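Local coordinates for protein homoserine O-acetyltransferase (Bacillus anthracis str. 'Ames Ancestor', PDB 3I1I) that probably catalyses acetyl transfer from acetyl-CoA to the hydroxyl of L-homoserine, as expected of a homoserine O-acetyltransferase built on the alpha/beta hydrolase fold, at residues 160-165 and 180-185; 337-342 and 369-374; 347-350 and 356-359. All blocks are in the same frame, centred on the assembly; numbering follows the deposited sequence. Where two conformers were deposited one is given.

Interaction 1 (160-165 and 180-185); sequences IAQQWA and TNPQNP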
ATOM      1  N   ILE A 160       9.770  -5.279  22.291  1.00 19.91           N
ATOM      2  CA  ILE A 160       9.529  -5.122  23.690  1.00 18.73           C
ATOM      3  C   ILE A 160      10.656  -5.787  24.490  1.00 18.66           C
ATOM      4  O   ILE A 160      11.197  -5.198  25.443  1.00 17.92           O
ATOM      5  CB  ILE A 160       8.177  -5.707  24.099  1.00 19.07           C
ATOM      6  CG1 ILE A 160       7.042  -4.959  23.399  1.00 18.57           C
ATOM      7  CG2 ILE A 160       8.013  -5.666  25.617  1.00 17.06           C
ATOM      8  CD1 ILE A 160       5.800  -5.862  23.012  1.00 16.51           C
ATOM      9  N   ALA A 161      11.060  -6.976  24.084  1.00 18.56           N
ATOM     10  CA  ALA A 161      12.110  -7.670  24.839  1.00 18.80           C
ATOM     11  C   ALA A 161      13.393  -6.860  24.789  1.00 19.28           C
ATOM     12  O   ALA A 161      14.174  -6.850  25.744  1.00 18.90           O
ATOM     13  CB  ALA A 161      12.340  -9.065  24.306  1.00 17.64           C
ATOM     14  N   GLN A 162      13.633  -6.193  23.661  1.00 19.36           N
ATOM     15  CA  GLN A 162      14.870  -5.457  23.546  1.00 19.56           C
ATOM     16  C   GLN A 162      14.810  -4.226  24.440  1.00 18.56           C
ATOM     17  O   GLN A 162      15.807  -3.847  25.018  1.00 17.06           O
ATOM     18  CB  GLN A 162      15.161  -5.064  22.103  1.00 19.75           C
ATOM     19  CG  GLN A 162      15.708  -6.187  21.263  1.00 22.44           C
ATOM     20  CD  GLN A 162      15.699  -5.828  19.777  1.00 24.70           C
ATOM     21  OE1 GLN A 162      16.722  -5.455  19.229  1.00 23.92           O
ATOM     22  NE2 GLN A 162      14.527  -5.917  19.139  1.00 25.87           N
ATOM     23  N   GLN A 163      13.641  -3.619  24.547  1.00 18.44           N
ATOM     24  CA  GLN A 163      13.470  -2.452  25.415  1.00 19.37           C
ATOM     25  C   GLN A 163      13.689  -2.830  26.896  1.00 19.63           C
ATOM     26  O   GLN A 163      14.350  -2.111  27.638  1.00 20.30           O
ATOM     27  CB  GLN A 163      12.105  -1.815  25.173  1.00 19.78           C
ATOM     28  CG  GLN A 163      11.972  -1.119  23.815  1.00 20.26           C
ATOM     29  CD  GLN A 163      12.772   0.180  23.746  1.00 23.57           C
ATOM     30  OE1 GLN A 163      13.685   0.409  24.547  1.00 24.11           O
ATOM     31  NE2 GLN A 163      12.426   1.044  22.788  1.00 23.98           N
ATOM     32  N   TRP A 164      13.241  -4.007  27.292  1.00 19.85           N
ATOM     33  CA  TRP A 164      13.593  -4.560  28.606  1.00 20.60           C
ATOM     34  C   TRP A 164      15.105  -4.676  28.846  1.00 20.35           C
ATOM     35  O   TRP A 164      15.624  -4.252  29.884  1.00 19.57           O
ATOM     36  CB  TRP A 164      13.013  -5.970  28.768  1.00 20.97           C
ATOM     37  CG  TRP A 164      11.690  -6.006  29.371  1.00 20.76           C
ATOM     38  CD1 TRP A 164      10.520  -5.983  28.722  1.00 19.72           C
ATOM     39  CD2 TRP A 164      11.383  -6.104  30.770  1.00 19.93           C
ATOM     40  NE1 TRP A 164       9.495  -6.066  29.611  1.00 21.50           N
ATOM     41  CE2 TRP A 164      10.001  -6.124  30.882  1.00 19.73           C
ATOM     42  CE3 TRP A 164      12.150  -6.158  31.926  1.00 19.19           C
ATOM     43  CZ2 TRP A 164       9.353  -6.219  32.102  1.00 21.69           C
ATOM     44  CZ3 TRP A 164      11.500  -6.258  33.146  1.00 19.83           C
ATOM     45  CH2 TRP A 164      10.129  -6.266  33.227  1.00 20.49           C
ATOM     46  N   ALA A 165      15.797  -5.285  27.888  1.00 19.98           N
ATOM     47  CA  ALA A 165      17.234  -5.487  28.008  1.00 19.87           C
ATOM     48  C   ALA A 165      17.997  -4.143  28.113  1.00 19.84           C
ATOM     49  O   ALA A 165      18.944  -4.000  28.902  1.00 20.06           O
ATOM     50  CB  ALA A 165      17.753  -6.318  26.845  1.00 19.10           C
ATOM     51  N   THR A 180      13.363 -10.091  14.680  1.00 19.25           N
ATOM     52  CA  THR A 180      13.242  -8.713  15.128  1.00 19.87           C
ATOM     53  C   THR A 180      14.544  -7.905  14.787  1.00 20.05           C
ATOM     54  O   THR A 180      15.477  -8.427  14.187  1.00 20.26           O
ATOM     55  CB  THR A 180      12.917  -8.667  16.672  1.00 20.20           C
ATOM     56  OG1 THR A 180      12.459  -7.355  17.054  1.00 20.41           O
ATOM     57  CG2 THR A 180      14.158  -9.054  17.519  1.00 19.67           C
ATOM     58  N   ASN A 181      14.587  -6.636  15.196  1.00 19.76           N
ATOM     59  CA  ASN A 181      15.753  -5.743  14.971  1.00 19.01           C
ATOM     60  C   ASN A 181      15.728  -4.628  16.014  1.00 18.82           C
ATOM     61  O   ASN A 181      14.654  -4.318  16.571  1.00 18.02           O
ATOM     62  CB  ASN A 181      15.713  -5.117  13.579  1.00 18.44           C
ATOM     63  CG  ASN A 181      16.416  -5.947  12.554  1.00 20.18           C
ATOM     64  OD1 ASN A 181      17.522  -6.413  12.800  1.00 22.68           O
ATOM     65  ND2 ASN A 181      15.782  -6.164  11.400  1.00 20.89           N
ATOM     66  N   PRO A 182      16.898  -4.027  16.290  1.00 19.01           N
ATOM     67  CA  PRO A 182      16.969  -2.985  17.298  1.00 19.68           C
ATOM     68  C   PRO A 182      16.301  -1.693  16.862  1.00 19.72           C
ATOM     69  O   PRO A 182      15.997  -0.852  17.702  1.00 19.13           O
ATOM     70  CB  PRO A 182      18.477  -2.781  17.508  1.00 19.45           C
ATOM     71  CG  PRO A 182      19.111  -3.344  16.321  1.00 20.35           C
ATOM     72  CD  PRO A 182      18.224  -4.358  15.743  1.00 19.71           C
ATOM     73  N   GLN A 183      16.128  -1.534  15.554  1.00 20.15           N
ATOM     74  CA  GLN A 183      15.533  -0.331  14.972  1.00 20.91           C
ATOM     75  C   GLN A 183      14.704  -0.774  13.803  1.00 20.43           C
ATOM     76  O   GLN A 183      15.194  -1.544  13.000  1.00 21.62           O
ATOM     77  CB  GLN A 183      16.627   0.627  14.476  1.00 21.31           C
ATOM     78  CG  GLN A 183      17.555   1.124  15.569  1.00 23.39           C
ATOM     79  CD  GLN A 183      18.699   2.000  15.036  1.00 25.80           C
ATOM     80  OE1 GLN A 183      19.502   1.541  14.226  1.00 26.24           O
ATOM     81  NE2 GLN A 183      18.793   3.247  15.527  1.00 20.94           N
ATOM     82  N   ASN A 184      13.448  -0.353  13.707  1.00 20.28           N
ATOM     83  CA  ASN A 184      12.620  -0.869  12.644  1.00 20.02           C
ATOM     84  C   ASN A 184      13.219  -0.388  11.312  1.00 19.99           C
ATOM     85  O   ASN A 184      13.452   0.798  11.126  1.00 18.99           O
ATOM     86  CB  ASN A 184      11.175  -0.425  12.758  1.00 20.45           C
ATOM     87  CG  ASN A 184      10.250  -1.302  11.931  1.00 22.65           C
ATOM     88  OD1 ASN A 184      10.229  -2.505  12.150  1.00 24.62           O
ATOM     89  ND2 ASN A 184       9.485  -0.718  10.997  1.00 22.76           N
ATOM     90  N   PRO A 185      13.513  -1.318  10.402  1.00 19.63           N
ATOM     91  CA  PRO A 185      14.106  -0.886   9.144  1.00 19.95           C
ATOM     92  C   PRO A 185      13.262   0.149   8.441  1.00 19.70           C
ATOM     93  O   PRO A 185      12.037   0.138   8.554  1.00 19.52           O
ATOM     94  CB  PRO A 185      14.172  -2.163   8.322  1.00 20.08           C
ATOM     95  CG  PRO A 185      14.265  -3.243   9.356  1.00 21.60           C
ATOM     96  CD  PRO A 185      13.348  -2.774  10.473  1.00 20.09           C
TER
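The carboxamide of Gln162 is the flat group that meets the loop 180-185, and it does so with both of its end atoms: NE2 turns to the backbone of Asn181 and OE1 to the ring of Pro182. In this alpha/beta hydrolase fold the contact joins helix 156-167, which follows a probable nucleophile elbow at Ser155, to the loop that leaves the parallel strand 174-178. Gln162 NE2 donates to Asn181 O over 3.0 Å, with an N-H...O angle of 152°. The acceptor is tilted modestly from the amide plane of Gln162, whereas the donor stands above the carbonyl plane of Asn181, 73° out of it, and therefore misses the lone pairs. NE2 is also held by Gly158 O one turn back in its own helix, and Asn181 O has a second donor in His290 NE2, so both polar atoms of this buried bond are shared. Gln162 arrives with CG beside the backbone N (chi1 -78°) and an extended chain beyond it, which carries the amide from the helix to the loop. Thr180 passes alongside in the opposite direction; its methyl CG2 comes to 3.5 Å from Gln162 NE2, while its OG1 is bonded to Ser155 O. This last bond ties the loop to the putative nucleophile's backbone. At the other end of the amide, Gln162 OE1 lies 3.1 Å from Pro182 CA and 3.6 Å from Pro182 CB.

Interaction 2 (337-342 and 369-374); sequences GKYAEV and LNRKVS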
ATOM      1  N   GLY A 337      32.477  -6.492  25.222  1.00 23.38           N
ATOM      2  CA  GLY A 337      32.762  -7.585  26.137  1.00 23.09           C
ATOM      3  C   GLY A 337      31.522  -8.323  26.616  1.00 23.85           C
ATOM      4  O   GLY A 337      31.589  -9.105  27.553  1.00 24.46           O
ATOM      5  N   LYS A 338      30.383  -8.148  25.969  1.00 24.27           N
ATOM      6  CA  LYS A 338      29.193  -8.899  26.388  1.00 24.54           C
ATOM      7  C   LYS A 338      28.975 -10.214  25.646  1.00 23.98           C
ATOM      8  O   LYS A 338      29.543 -10.442  24.572  1.00 23.96           O
ATOM      9  CB  LYS A 338      27.985  -8.002  26.257  1.00 25.26           C
ATOM     10  CG  LYS A 338      28.076  -6.896  27.300  1.00 27.73           C
ATOM     11  CD  LYS A 338      27.263  -5.709  26.934  1.00 29.46           C
ATOM     12  CE  LYS A 338      27.626  -4.501  27.829  1.00 29.99           C
ATOM     13  NZ  LYS A 338      26.846  -3.371  27.305  1.00 30.34           N
ATOM     14  N   TYR A 339      28.184 -11.096  26.252  1.00 23.14           N
ATOM     15  CA  TYR A 339      27.823 -12.346  25.628  1.00 23.11           C
ATOM     16  C   TYR A 339      26.609 -12.110  24.709  1.00 22.59           C
ATOM     17  O   TYR A 339      25.511 -11.712  25.182  1.00 21.69           O
ATOM     18  CB  TYR A 339      27.495 -13.445  26.665  1.00 23.96           C
ATOM     19  CG  TYR A 339      27.316 -14.795  25.997  1.00 25.53           C
ATOM     20  CD1 TYR A 339      28.355 -15.714  25.925  1.00 28.97           C
ATOM     21  CD2 TYR A 339      26.138 -15.099  25.340  1.00 28.63           C
ATOM     22  CE1 TYR A 339      28.184 -16.955  25.249  1.00 30.80           C
ATOM     23  CE2 TYR A 339      25.961 -16.304  24.677  1.00 30.50           C
ATOM     24  CZ  TYR A 339      26.974 -17.228  24.643  1.00 32.13           C
ATOM     25  OH  TYR A 339      26.742 -18.397  23.949  1.00 38.43           O
ATOM     26  N   ALA A 340      26.799 -12.386  23.421  1.00 20.86           N
ATOM     27  CA  ALA A 340      25.773 -12.136  22.431  1.00 20.68           C
ATOM     28  C   ALA A 340      26.018 -12.997  21.202  1.00 20.96           C
ATOM     29  O   ALA A 340      27.181 -13.164  20.790  1.00 21.20           O
ATOM     30  CB  ALA A 340      25.737 -10.657  22.058  1.00 19.83           C
ATOM     31  N   GLU A 341      24.954 -13.586  20.647  1.00 21.19           N
ATOM     32  CA  GLU A 341      25.069 -14.438  19.462  0.60 21.90           C
ATOM     33  C   GLU A 341      23.850 -14.332  18.549  1.00 21.55           C
ATOM     34  O   GLU A 341      22.744 -13.988  19.000  1.00 21.40           O
ATOM     35  CB  GLU A 341      25.365 -15.910  19.830  0.60 21.92           C
ATOM     36  CG  GLU A 341      24.334 -16.629  20.697  0.60 23.70           C
ATOM     37  CD  GLU A 341      24.708 -18.141  21.010  0.60 25.36           C
ATOM     38  OE1 GLU A 341      25.011 -18.925  20.061  0.60 22.47           O
ATOM     39  OE2 GLU A 341      24.682 -18.525  22.215  0.60 25.15           O
ATOM     40  N   VAL A 342      24.077 -14.600  17.265  1.00 21.65           N
ATOM     41  CA  VAL A 342      23.033 -14.719  16.252  1.00 21.57           C
ATOM     42  C   VAL A 342      22.909 -16.198  15.921  1.00 21.49           C
ATOM     43  O   VAL A 342      23.898 -16.875  15.724  1.00 21.38           O
ATOM     44  CB  VAL A 342      23.374 -13.996  14.923  1.00 21.87           C
ATOM     45  CG1 VAL A 342      22.235 -14.196  13.928  1.00 20.64           C
ATOM     46  CG2 VAL A 342      23.657 -12.493  15.146  1.00 21.07           C
ATOM     47  N   LEU A 369      18.547 -20.919  27.452  1.00 25.00           N
ATOM     48  CA  LEU A 369      17.885 -20.786  28.745  1.00 25.86           C
ATOM     49  C   LEU A 369      18.669 -21.484  29.863  1.00 27.80           C
ATOM     50  O   LEU A 369      18.529 -21.136  31.029  1.00 27.74           O
ATOM     51  CB  LEU A 369      16.464 -21.328  28.677  1.00 25.10           C
ATOM     52  CG  LEU A 369      15.514 -20.500  27.818  1.00 24.77           C
ATOM     53  CD1 LEU A 369      14.144 -21.199  27.734  1.00 21.87           C
ATOM     54  CD2 LEU A 369      15.399 -19.025  28.347  1.00 18.61           C
ATOM     55  N   ASN A 370      19.512 -22.441  29.493  1.00 30.07           N
ATOM     56  CA  ASN A 370      20.356 -23.151  30.437  1.00 31.97           C
ATOM     57  C   ASN A 370      21.792 -22.677  30.536  1.00 32.99           C
ATOM     58  O   ASN A 370      22.515 -23.152  31.356  1.00 33.23           O
ATOM     59  CB  ASN A 370      20.340 -24.633  30.089  1.00 32.52           C
ATOM     60  CG  ASN A 370      19.039 -25.257  30.456  1.00 34.99           C
ATOM     61  OD1 ASN A 370      18.696 -25.290  31.638  1.00 39.12           O
ATOM     62  ND2 ASN A 370      18.267 -25.707  29.465  1.00 36.74           N
ATOM     63  N   ARG A 371      22.220 -21.742  29.713  1.00 34.44           N
ATOM     64  CA  ARG A 371      23.561 -21.215  29.851  1.00 35.50           C
ATOM     65  C   ARG A 371      23.591 -20.162  30.980  1.00 36.18           C
ATOM     66  O   ARG A 371      22.625 -19.412  31.175  1.00 35.61           O
ATOM     67  CB  ARG A 371      24.000 -20.623  28.526  1.00 35.91           C
ATOM     68  CG  ARG A 371      25.338 -19.949  28.529  1.00 37.92           C
ATOM     69  CD  ARG A 371      25.483 -19.172  27.255  1.00 42.13           C
ATOM     70  NE  ARG A 371      25.436 -20.065  26.092  1.00 44.97           N
ATOM     71  CZ  ARG A 371      26.479 -20.771  25.650  1.00 48.14           C
ATOM     72  NH1 ARG A 371      27.666 -20.670  26.260  1.00 47.87           N
ATOM     73  NH2 ARG A 371      26.347 -21.568  24.582  1.00 48.68           N
ATOM     74  N   LYS A 372      24.703 -20.118  31.709  1.00 36.94           N
ATOM     75  CA  LYS A 372      24.839 -19.202  32.837  1.00 38.55           C
ATOM     76  C   LYS A 372      25.070 -17.750  32.387  1.00 38.34           C
ATOM     77  O   LYS A 372      25.632 -17.485  31.328  1.00 38.02           O
ATOM     78  CB  LYS A 372      25.971 -19.657  33.767  1.00 38.99           C
ATOM     79  CG  LYS A 372      27.370 -19.330  33.261  1.00 41.74           C
ATOM     80  CD  LYS A 372      28.455 -19.897  34.196  1.00 45.80           C
ATOM     81  CE  LYS A 372      29.770 -19.141  34.033  1.00 47.90           C
ATOM     82  NZ  LYS A 372      29.709 -17.779  34.685  1.00 49.69           N
ATOM     83  N   VAL A 373      24.634 -16.823  33.227  1.00 38.83           N
ATOM     84  CA  VAL A 373      24.743 -15.400  32.951  1.00 39.12           C
ATOM     85  C   VAL A 373      26.211 -14.975  33.029  1.00 39.69           C
ATOM     86  O   VAL A 373      26.925 -15.333  33.954  1.00 38.55           O
ATOM     87  CB  VAL A 373      23.844 -14.581  33.902  1.00 39.08           C
ATOM     88  CG1 VAL A 373      23.992 -13.023  33.652  1.00 36.69           C
ATOM     89  CG2 VAL A 373      22.407 -15.067  33.732  1.00 39.26           C
ATOM     90  N   SER A 374      26.638 -14.220  32.023  1.00 41.25           N
ATOM     91  CA  SER A 374      28.064 -13.921  31.807  1.00 42.77           C
ATOM     92  C   SER A 374      28.490 -12.705  32.627  1.00 43.58           C
ATOM     93  O   SER A 374      29.525 -12.742  33.281  1.00 43.45           O
ATOM     94  CB  SER A 374      28.372 -13.721  30.313  1.00 42.58           C
ATOM     95  OG  SER A 374      29.348 -12.712  30.127  1.00 43.94           O
TER
HETATM   96  O   HOH W   1      23.521 -21.239  23.765  1.00 27.47           O
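Arg371 reaches Tyr339 with the outer half of its side chain, laying its guanidinium against the phenol oxygen. Its CB points toward the segment 337-342, and CG is anti to the backbone N. The chain then runs extended to CD, and Arg371 CD sits over the Tyr339 ring in an off-centre CH-pi contact, 4.1 Å from the ring centroid and 30° off its normal. A bend at chi3 (-62°) then turns the guanidinium over the hydroxyl end of the ring. Arg371 NE comes within 3.5 Å of Tyr339 CZ, and the guanidinium carbon CZ of Arg371 lies close to Tyr339 OH. The hydroxyl thus lies over one guanidinium face; the ring and guanidinium planes are 25° apart. Although all three nitrogens are near this oxygen, none makes a hydrogen bond to it, because the N-H directions are poor. Instead Tyr339 OH donates to Glu341 OE2 over 2.7 Å, meeting that oxygen from above the carboxylate plane. At the tip, Arg371 NH2 donates to a water 3.0 Å away at the guanidinium edge, and the same water gives a weak bond to Glu341 OE2. The direct separation of Glu341 OE2 and Arg371 NH2 is 4.2 Å, too long for a salt bridge, although the opposite charges probably still attract. Glu341 has two conformers, so its contacts, which hold for one of them, are less certain. Nearer the backbone, Tyr339 CB packs against Ser374 CB at 3.8 Å. This surface contact joins the approach to the sheet's edge strand 340-342 to the C-terminal tail leaving helix 362-370. Glu341 OE1 makes a salt bridge with Lys364 NZ of that helix, Phe368 packs on both Tyr339 and Glu341, and Asn309 at the start of the adjacent strand 309-313 touches Tyr339 and Arg371.

Interaction 3 (347-350 and 356-359); sequences SING and FDIH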
ATOM      1  N   SER A 347      14.005 -20.483   5.923  1.00 23.82           N
ATOM      2  CA  SER A 347      12.725 -21.064   5.666  1.00 23.35           C
ATOM      3  C   SER A 347      12.001 -20.312   4.574  1.00 22.61           C
ATOM      4  O   SER A 347      12.098 -19.096   4.483  1.00 21.84           O
ATOM      5  CB  SER A 347      11.887 -21.038   6.951  1.00 22.73           C
ATOM      6  OG  SER A 347      10.545 -21.258   6.645  1.00 23.00           O
ATOM      7  N   ILE A 348      11.240 -21.056   3.784  1.00 22.26           N
ATOM      8  CA  ILE A 348      10.397 -20.479   2.765  1.00 22.03           C
ATOM      9  C   ILE A 348       9.354 -19.619   3.422  1.00 21.85           C
ATOM     10  O   ILE A 348       8.790 -18.731   2.784  1.00 22.74           O
ATOM     11  CB  ILE A 348       9.715 -21.582   1.884  1.00 23.13           C
ATOM     12  CG1 ILE A 348       9.053 -20.930   0.654  1.00 24.78           C
ATOM     13  CG2 ILE A 348       8.719 -22.443   2.706  1.00 18.53           C
ATOM     14  CD1 ILE A 348       8.679 -21.893  -0.408  1.00 25.99           C
ATOM     15  N   ASN A 349       9.103 -19.846   4.708  1.00 21.64           N
ATOM     16  CA  ASN A 349       8.162 -19.002   5.465  1.00 21.38           C
ATOM     17  C   ASN A 349       8.602 -17.601   5.847  1.00 20.81           C
ATOM     18  O   ASN A 349       7.800 -16.829   6.397  1.00 20.66           O
ATOM     19  CB  ASN A 349       7.719 -19.716   6.718  1.00 21.46           C
ATOM     20  CG  ASN A 349       6.770 -20.834   6.424  1.00 23.19           C
ATOM     21  OD1 ASN A 349       5.937 -20.721   5.519  1.00 26.78           O
ATOM     22  ND2 ASN A 349       6.894 -21.933   7.157  1.00 21.85           N
ATOM     23  N   GLY A 350       9.846 -17.252   5.569  1.00 20.78           N
ATOM     24  CA  GLY A 350      10.310 -15.884   5.788  1.00 21.39           C
ATOM     25  C   GLY A 350      10.122 -15.452   7.238  1.00 22.23           C
ATOM     26  O   GLY A 350      10.445 -16.219   8.170  1.00 21.91           O
ATOM     27  N   PHE A 356       5.932 -20.073  12.969  1.00 30.70           N
ATOM     28  CA  PHE A 356       5.522 -21.345  12.414  1.00 31.06           C
ATOM     29  C   PHE A 356       6.617 -22.399  12.329  1.00 31.84           C
ATOM     30  O   PHE A 356       6.300 -23.541  12.048  1.00 34.11           O
ATOM     31  CB  PHE A 356       5.020 -21.161  10.978  1.00 31.07           C
ATOM     32  CG  PHE A 356       3.813 -20.293  10.836  1.00 30.29           C
ATOM     33  CD1 PHE A 356       2.936 -20.072  11.881  1.00 30.93           C
ATOM     34  CD2 PHE A 356       3.507 -19.766   9.597  1.00 30.53           C
ATOM     35  CE1 PHE A 356       1.805 -19.291  11.697  1.00 30.06           C
ATOM     36  CE2 PHE A 356       2.390 -18.999   9.404  1.00 29.96           C
ATOM     37  CZ  PHE A 356       1.531 -18.754  10.458  1.00 29.55           C
ATOM     38  N   ASP A 357       7.893 -22.059  12.485  1.00 30.93           N
ATOM     39  CA  ASP A 357       8.961 -23.079  12.369  1.00 29.92           C
ATOM     40  C   ASP A 357       9.844 -23.172  13.613  1.00 28.40           C
ATOM     41  O   ASP A 357      11.069 -23.178  13.561  1.00 27.87           O
ATOM     42  CB  ASP A 357       9.773 -22.822  11.114  1.00 30.40           C
ATOM     43  CG  ASP A 357       8.936 -22.964   9.876  1.00 33.27           C
ATOM     44  OD1 ASP A 357       8.652 -24.132   9.534  1.00 38.47           O
ATOM     45  OD2 ASP A 357       8.549 -21.937   9.266  1.00 33.37           O
ATOM     46  N   ILE A 358       9.154 -23.238  14.730  1.00 27.17           N
ATOM     47  CA  ILE A 358       9.688 -23.516  16.043  1.00 26.93           C
ATOM     48  C   ILE A 358      10.726 -24.609  16.016  1.00 25.80           C
ATOM     49  O   ILE A 358      11.744 -24.491  16.659  1.00 26.03           O
ATOM     50  CB  ILE A 358       8.471 -23.893  16.986  1.00 27.83           C
ATOM     51  CG1 ILE A 358       8.027 -22.638  17.687  1.00 28.50           C
ATOM     52  CG2 ILE A 358       8.757 -25.049  17.978  1.00 26.81           C
ATOM     53  CD1 ILE A 358       7.745 -21.509  16.763  1.00 30.47           C
ATOM     54  N   HIS A 359      10.511 -25.654  15.239  1.00 25.10           N
ATOM     55  CA  HIS A 359      11.471 -26.758  15.162  0.60 25.05           C
ATOM     56  C   HIS A 359      12.848 -26.299  14.750  1.00 24.30           C
ATOM     57  O   HIS A 359      13.834 -26.907  15.100  1.00 24.24           O
ATOM     58  CB  HIS A 359      10.985 -27.912  14.250  0.60 25.22           C
ATOM     59  CG  HIS A 359      10.856 -27.564  12.796  0.60 26.23           C
ATOM     60  ND1 HIS A 359       9.844 -26.756  12.302  0.60 26.09           N
ATOM     61  CD2 HIS A 359      11.581 -27.962  11.718  0.60 25.33           C
ATOM     62  CE1 HIS A 359       9.969 -26.655  10.988  0.60 25.59           C
ATOM     63  NE2 HIS A 359      11.007 -27.385  10.607  0.60 24.40           N
TER
HETATM   64  O   HOH W   2      10.881 -24.682   7.208  1.00 57.86           O
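One firm hydrogen bond, from Asn349 to a carboxylate oxygen of Asp357, carries this contact; a weak, unsettled one from Ser347 may add to it. Asn349 ND2 gives a nearly straight bond to Asp357 OD2, 2.7 Å long with an N-H...O angle of 170°. It uses the syn lone pair of OD2, and the acceptor lies in the amide plane. Amide and carboxylate are nearly coplanar, 23° apart, although the two side chains cross at about a right angle. Asp357 has CG beside its backbone N (chi1 -63°), a setting that sends the carboxylate toward the turn. Ser347 OG stands 3.4 Å from Asp357 OD2, a weak bond whose proton is not settled. A water adds weak bonds to Ser347 OG and Asp357 OD1.

Turn bonds shape the donor side. Residues 347-350 form a type I beta turn, closed by Gly350 N to Ser347 O at 3.1 Å. Within it Ser347 OG accepts from Asn349 N at 2.8 Å, an ST turn that links the two residues facing Asp357.

Van der Waals contact is slight: Asn349 ND2 is 4.3 Å from Phe356 CB.

The bonds run from just before the putative catalytic His351 to the residue just after helix 353-356. Phe236 of helix 234-240 packs on Asn349, and Asp357 leads on toward helix 362-370.

Along the chain, interaction 1 comes first and closes before the other two begin; interaction 3 then falls between the two segments of interaction 2. The centres of interactions 1 and 2 lie about 17 Å apart. The centres of interactions 1 and 3 lie about 21 Å apart. The centres of interactions 2 and 3 lie about 24 Å apart. None touches another. Interactions 1 and 2 border the same central sheet: the loop of interaction 1 follows strand 174-178, which neighbours 309-313, and that strand neighbours 340-342. Interactions 1 and 3 lie near different members, the serine and the histidine, of a probable Ser155-His351-Asp318 triad, whereas interaction 2 fastens the C-terminal tail at the surface.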